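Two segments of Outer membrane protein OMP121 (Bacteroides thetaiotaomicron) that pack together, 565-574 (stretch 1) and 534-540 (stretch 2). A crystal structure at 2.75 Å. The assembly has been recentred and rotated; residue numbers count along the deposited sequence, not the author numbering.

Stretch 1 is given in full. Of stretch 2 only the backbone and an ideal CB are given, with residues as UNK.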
ATOM      1  N   THR B 565     -24.990   7.700 -47.948  1.00 36.33           N
ATOM      2  CA  THR B 565     -25.989   8.664 -47.519  1.00 36.23           C
ATOM      3  C   THR B 565     -26.408   9.527 -48.697  1.00 41.91           C
ATOM      4  O   THR B 565     -25.640   9.754 -49.633  1.00 37.51           O
ATOM      5  CB  THR B 565     -25.493   9.575 -46.398  1.00 35.50           C
ATOM      6  OG1 THR B 565     -24.427  10.390 -46.883  1.00 35.66           O
ATOM      7  CG2 THR B 565     -25.006   8.777 -45.239  1.00 34.73           C
ATOM      8  N   GLY B 566     -27.635  10.017 -48.630  1.00 38.24           N
ATOM      9  CA  GLY B 566     -28.172  10.857 -49.681  1.00 45.12           C
ATOM     10  C   GLY B 566     -29.036  11.956 -49.108  1.00 37.85           C
ATOM     11  O   GLY B 566     -29.646  11.813 -48.048  1.00 37.30           O
ATOM     12  N   SER B 567     -29.077  13.068 -49.834  1.00 38.39           N
ATOM     13  CA  SER B 567     -29.850  14.233 -49.440  1.00 38.38           C
ATOM     14  C   SER B 567     -30.402  14.873 -50.696  1.00 39.36           C
ATOM     15  O   SER B 567     -29.668  15.089 -51.662  1.00 39.86           O
ATOM     16  CB  SER B 567     -29.000  15.233 -48.669  1.00 37.83           C
ATOM     17  OG  SER B 567     -29.737  16.401 -48.390  1.00 37.92           O
ATOM     18  N   PHE B 568     -31.691  15.170 -50.677  1.00 41.05           N
ATOM     19  CA  PHE B 568     -32.395  15.731 -51.822  1.00 40.62           C
ATOM     20  C   PHE B 568     -33.131  16.970 -51.345  1.00 40.61           C
ATOM     21  O   PHE B 568     -34.090  16.868 -50.577  1.00 40.34           O
ATOM     22  CB  PHE B 568     -33.339  14.689 -52.407  1.00 41.14           C
ATOM     23  CG  PHE B 568     -34.231  15.197 -53.486  1.00 42.15           C
ATOM     24  CD1 PHE B 568     -33.714  15.698 -54.658  1.00 42.89           C
ATOM     25  CD2 PHE B 568     -35.602  15.116 -53.345  1.00 43.13           C
ATOM     26  CE1 PHE B 568     -34.551  16.135 -55.651  1.00 45.60           C
ATOM     27  CE2 PHE B 568     -36.441  15.552 -54.329  1.00 43.38           C
ATOM     28  CZ  PHE B 568     -35.918  16.061 -55.486  1.00 44.10           C
ATOM     29  N   ILE B 569     -32.652  18.141 -51.751  1.00 40.92           N
ATOM     30  CA  ILE B 569     -33.295  19.396 -51.392  1.00 41.01           C
ATOM     31  C   ILE B 569     -34.253  19.731 -52.526  1.00 42.05           C
ATOM     32  O   ILE B 569     -33.849  20.267 -53.552  1.00 42.73           O
ATOM     33  CB  ILE B 569     -32.289  20.522 -51.160  1.00 40.80           C
ATOM     34  CG1 ILE B 569     -31.207  20.085 -50.201  1.00 39.87           C
ATOM     35  CG2 ILE B 569     -32.986  21.722 -50.578  1.00 45.36           C
ATOM     36  CD1 ILE B 569     -29.979  19.690 -50.907  1.00 44.84           C
ATOM     37  N   PHE B 570     -35.524  19.405 -52.342  1.00 42.21           N
ATOM     38  CA  PHE B 570     -36.522  19.739 -53.340  1.00 43.22           C
ATOM     39  C   PHE B 570     -37.024  21.162 -53.204  1.00 43.49           C
ATOM     40  O   PHE B 570     -37.880  21.565 -53.988  1.00 44.74           O
ATOM     41  CB  PHE B 570     -37.692  18.764 -53.262  1.00 43.37           C
ATOM     42  CG  PHE B 570     -38.191  18.546 -51.878  1.00 42.55           C
ATOM     43  CD1 PHE B 570     -39.112  19.404 -51.317  1.00 42.58           C
ATOM     44  CD2 PHE B 570     -37.739  17.482 -51.136  1.00 57.78           C
ATOM     45  CE1 PHE B 570     -39.574  19.209 -50.040  1.00 41.87           C
ATOM     46  CE2 PHE B 570     -38.191  17.279 -49.854  1.00 47.70           C
ATOM     47  CZ  PHE B 570     -39.110  18.147 -49.305  1.00 46.00           C
ATOM     48  N   SER B 571     -36.541  21.923 -52.227  1.00 42.83           N
ATOM     49  CA  SER B 571     -36.830  23.349 -52.189  1.00 46.99           C
ATOM     50  C   SER B 571     -36.389  23.988 -53.488  1.00 48.71           C
ATOM     51  O   SER B 571     -37.223  24.316 -54.336  1.00 45.34           O
ATOM     52  CB  SER B 571     -36.124  24.025 -51.028  1.00 43.90           C
ATOM     53  OG  SER B 571     -36.740  23.683 -49.816  1.00 46.30           O
ATOM     54  N   GLU B 572     -35.079  24.179 -53.635  1.00 54.34           N
ATOM     55  CA  GLU B 572     -34.522  24.649 -54.892  1.00 56.44           C
ATOM     56  C   GLU B 572     -34.970  23.743 -56.024  1.00 57.98           C
ATOM     57  O   GLU B 572     -35.066  22.526 -55.859  1.00 58.07           O
ATOM     58  CB  GLU B 572     -33.002  24.679 -54.811  1.00 68.06           C
ATOM     59  CG  GLU B 572     -32.470  25.624 -53.776  1.00 72.35           C
ATOM     60  CD  GLU B 572     -30.982  25.498 -53.623  1.00 70.37           C
ATOM     61  OE1 GLU B 572     -30.337  25.067 -54.599  1.00 71.47           O
ATOM     62  OE2 GLU B 572     -30.461  25.809 -52.528  1.00 77.52           O
ATOM     63  N   LEU B 573     -35.256  24.351 -57.170  1.00 66.05           N
ATOM     64  CA  LEU B 573     -35.868  23.667 -58.306  1.00 75.77           C
ATOM     65  C   LEU B 573     -36.975  22.723 -57.822  1.00 71.65           C
ATOM     66  O   LEU B 573     -36.907  21.498 -57.944  1.00 76.58           O
ATOM     67  CB  LEU B 573     -34.805  22.944 -59.137  1.00 80.35           C
ATOM     68  CG  LEU B 573     -33.768  23.862 -59.814  1.00 81.40           C
ATOM     69  CD1 LEU B 573     -32.772  23.080 -60.662  1.00 81.39           C
ATOM     70  CD2 LEU B 573     -34.436  24.946 -60.656  1.00 81.35           C
ATOM     71  N   LEU B 574     -38.000  23.341 -57.237  1.00 76.36           N
ATOM     72  CA  LEU B 574     -39.129  22.627 -56.658  1.00 74.72           C
ATOM     73  C   LEU B 574     -40.007  22.027 -57.743  1.00 77.79           C
ATOM     74  O   LEU B 574     -39.882  20.847 -58.056  1.00 80.33           O
ATOM     75  CB  LEU B 574     -39.955  23.553 -55.760  1.00 68.72           C
ATOM     76  CG  LEU B 574     -41.098  22.905 -54.973  1.00 61.32           C
ATOM     77  CD1 LEU B 574     -41.109  23.395 -53.539  1.00 61.81           C
ATOM     78  CD2 LEU B 574     -42.421  23.190 -55.635  1.00 57.57           C
ATOM     79  N   UNK B 534     -24.949  17.528 -57.273  1.00 43.25           N
ATOM     80  CA  UNK B 534     -25.566  18.043 -58.497  1.00 63.58           C
ATOM     81  C   UNK B 534     -26.381  19.293 -58.177  1.00 63.32           C
ATOM     82  O   UNK B 534     -27.490  19.194 -57.646  1.00 56.98           O
ATOM     83  CB  UNK B 534     -26.450  16.979 -59.151  1.00 63.58           C
ATOM     84  N   UNK B 535     -25.832  20.462 -58.512  1.00 65.98           N
ATOM     85  CA  UNK B 535     -26.584  21.719 -58.524  1.00 66.39           C
ATOM     86  C   UNK B 535     -27.206  22.024 -57.169  1.00 61.68           C
ATOM     87  O   UNK B 535     -28.326  22.527 -57.089  1.00 59.93           O
ATOM     88  CB  UNK B 535     -27.677  21.670 -59.593  1.00 66.39           C
ATOM     89  N   UNK B 536     -26.491  21.698 -56.098  1.00 70.60           N
ATOM     90  CA  UNK B 536     -26.924  22.031 -54.739  1.00 58.36           C
ATOM     91  C   UNK B 536     -28.338  21.534 -54.448  1.00 55.37           C
ATOM     92  O   UNK B 536     -29.074  22.126 -53.658  1.00 55.64           O
ATOM     93  CB  UNK B 536     -26.855  23.544 -54.523  1.00 58.36           C
ATOM     94  N   UNK B 537     -28.718  20.430 -55.082  1.00 48.06           N
ATOM     95  CA  UNK B 537     -30.046  19.850 -54.975  1.00 43.59           C
ATOM     96  C   UNK B 537     -29.943  18.383 -54.586  1.00 42.29           C
ATOM     97  O   UNK B 537     -30.687  17.903 -53.722  1.00 41.78           O
ATOM     98  CB  UNK B 537     -30.813  20.006 -56.290  1.00 43.59           C
ATOM     99  N   UNK B 538     -29.033  17.667 -55.237  1.00 42.48           N
ATOM    100  CA  UNK B 538     -28.758  16.260 -54.973  1.00 42.07           C
ATOM    101  C   UNK B 538     -27.357  16.127 -54.405  1.00 41.41           C
ATOM    102  O   UNK B 538     -26.373  16.435 -55.081  1.00 41.76           O
ATOM    103  CB  UNK B 538     -28.912  15.419 -56.242  1.00 42.07           C
ATOM    104  N   UNK B 539     -27.270  15.663 -53.171  1.00 40.49           N
ATOM    105  CA  UNK B 539     -26.001  15.411 -52.518  1.00 39.82           C
ATOM    106  C   UNK B 539     -25.901  13.927 -52.217  1.00 46.87           C
ATOM    107  O   UNK B 539     -26.864  13.324 -51.743  1.00 39.26           O
ATOM    108  CB  UNK B 539     -25.857  16.244 -51.243  1.00 39.82           C
ATOM    109  N   UNK B 540     -24.747  13.343 -52.500  1.00 44.38           N
ATOM    110  CA  UNK B 540     -24.523  11.925 -52.286  1.00 40.85           C
ATOM    111  C   UNK B 540     -23.165  11.719 -51.635  1.00 39.92           C
ATOM    112  O   UNK B 540     -22.215  12.458 -51.901  1.00 40.74           O
ATOM    113  CB  UNK B 540     -24.617  11.152 -53.603  1.00 40.85           C
TER

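Stretch 1 arrives as a strand, Thr565 to about Ile569, then leaves the strand as a loop; stretch 2 runs antiparallel to it, at 171° between strand directions, after a tight turn of its own. Backbone hydrogen bonds fix the register, so each position inherits a defined neighbourhood.

Position 534 finds nothing of stretch 1 within 5.5 Å of its CB. Its backbone begins the turn, its N giving a hydrogen bond to the O of 538 (2.8 Å), so stretch 1 leaves the choice wide. It is Trp534, whose ring reaches closer than its CB does but makes no contact.

Positions 535 and 536 both have positive phi, 57° and 54°, left-handed values that favour glycine, asparagine or aspartate. At 535 the CB points sideways, 5.4 Å from Leu573 CD1, so a long chain can pass by; the deposited residue is Lys535, which adopts the left-handed conformation and makes no close side-chain contact with stretch 1. At 536 the CB is 3.8 Å from Glu572 OE1. An acidic side chain would add charge beside a carboxylate and a basic one would suit it, but phi still favours asparagine or glycine. Asn536 is found, and it bonds within its own stretch: its OD1 accepts a weak hydrogen bond from the OH of 539 at 2.9 Å.

Position 537 faces the richest set of neighbours. Its O accepts a hydrogen bond from Ile569 N (2.8 Å), and its CB, though sideways, lies 4.1 Å from Ile569 O and 5.4 Å from Phe568 CE1. Beyond it, the loop of stretch 1 leaves a channel between the Phe568 ring and Leu573. A long, flexible apolar chain would suit; leucine or isoleucine would enter less deeply. Met537 is extended, with all three chi angles t, and has more of its surface covered by the other stretch than any other residue here. Its SD lies 3.9 Å from Leu573 CB, while its CE reaches 3.8 Å from Phe568 CE1 and 3.3 Å from Leu573 O.

Position 538 pairs with Phe568 without hydrogen bonds between them, and their side chains share a face of the sheet. With CB 5.1 Å from Phe568 CD1, a branched apolar chain such as leucine, isoleucine or valine is reasonable. Leu538 brings CD2 to 3.6 Å from Phe568 CD1, oblique to the ring.

Position 539 is locked to Ser567 by two hydrogen bonds of 2.9 Å, from its N to Ser567 O and from Ser567 N to its O. Its side chain shares the other face with Ser567, whose small size leaves space, and Ile569 CD1 is 5.4 Å from the CB. Aromatic or large aliphatic residues fit. Tyr539 leans along the strand, CE2 3.4 Å from Ile569 CD1, which sits at the ring edge; its hydroxyl is the donor to Asn536.

Position 540 pairs with Gly566, on the face of 538. With no side chain opposite, a β-branched or larger apolar residue can spread over the backbone. Leu540 does so, CD1 3.6 Å from Thr565 O.

Stretch 2, residues 534-540: WKNMLYL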
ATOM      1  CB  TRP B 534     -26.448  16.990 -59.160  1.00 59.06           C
ATOM      2  CG  TRP B 534     -26.893  17.336 -60.573  1.00 52.03           C
ATOM      3  CD1 TRP B 534     -26.244  17.032 -61.728  1.00 55.14           C
ATOM      4  CD2 TRP B 534     -28.080  18.048 -60.962  1.00 51.09           C
ATOM      5  NE1 TRP B 534     -26.944  17.504 -62.810  1.00 55.84           N
ATOM      6  CE2 TRP B 534     -28.075  18.135 -62.368  1.00 54.57           C
ATOM      7  CE3 TRP B 534     -29.143  18.618 -60.260  1.00 49.65           C
ATOM      8  CZ2 TRP B 534     -29.087  18.766 -63.081  1.00 55.09           C
ATOM      9  CZ3 TRP B 534     -30.147  19.249 -60.973  1.00 47.21           C
ATOM     10  CH2 TRP B 534     -30.112  19.314 -62.368  1.00 51.99           C
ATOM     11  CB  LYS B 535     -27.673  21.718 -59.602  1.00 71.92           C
ATOM     12  CG  LYS B 535     -27.152  21.779 -61.030  1.00 70.05           C
ATOM     13  CD  LYS B 535     -28.255  22.107 -62.027  1.00 67.48           C
ATOM     14  CE  LYS B 535     -27.799  21.872 -63.461  1.00 71.86           C
ATOM     15  NZ  LYS B 535     -28.952  21.731 -64.399  1.00 78.38           N
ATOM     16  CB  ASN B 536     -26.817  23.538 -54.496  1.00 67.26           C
ATOM     17  CG  ASN B 536     -25.390  24.041 -54.644  1.00 69.51           C
ATOM     18  OD1 ASN B 536     -24.439  23.367 -54.241  1.00 67.42           O
ATOM     19  ND2 ASN B 536     -25.236  25.226 -55.218  1.00 72.77           N
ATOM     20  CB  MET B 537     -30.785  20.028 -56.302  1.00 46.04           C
ATOM     21  CG  MET B 537     -32.179  19.423 -56.426  1.00 48.86           C
ATOM     22  SD  MET B 537     -32.850  19.684 -58.093  1.00 50.45           S
ATOM     23  CE  MET B 537     -34.545  19.169 -57.910  1.00 52.52           C
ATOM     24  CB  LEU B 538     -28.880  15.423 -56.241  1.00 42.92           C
ATOM     25  CG  LEU B 538     -30.270  14.988 -56.669  1.00 51.00           C
ATOM     26  CD1 LEU B 538     -30.204  14.457 -58.077  1.00 48.51           C
ATOM     27  CD2 LEU B 538     -30.783  13.925 -55.737  1.00 42.82           C
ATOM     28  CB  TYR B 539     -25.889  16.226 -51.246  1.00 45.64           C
ATOM     29  CG  TYR B 539     -25.727  17.706 -51.465  1.00 49.02           C
ATOM     30  CD1 TYR B 539     -24.527  18.231 -51.923  1.00 50.48           C
ATOM     31  CD2 TYR B 539     -26.756  18.583 -51.169  1.00 45.74           C
ATOM     32  CE1 TYR B 539     -24.365  19.583 -52.092  1.00 52.31           C
ATOM     33  CE2 TYR B 539     -26.606  19.935 -51.336  1.00 50.15           C
ATOM     34  CZ  TYR B 539     -25.412  20.432 -51.799  1.00 56.10           C
ATOM     35  OH  TYR B 539     -25.266  21.789 -51.969  1.00 64.98           O
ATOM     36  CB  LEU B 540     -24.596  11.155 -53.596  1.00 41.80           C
ATOM     37  CG  LEU B 540     -24.512   9.636 -53.527  1.00 42.66           C
ATOM     38  CD1 LEU B 540     -25.845   9.064 -53.127  1.00 46.74           C
ATOM     39  CD2 LEU B 540     -24.073   9.086 -54.859  1.00 46.78           C
TER
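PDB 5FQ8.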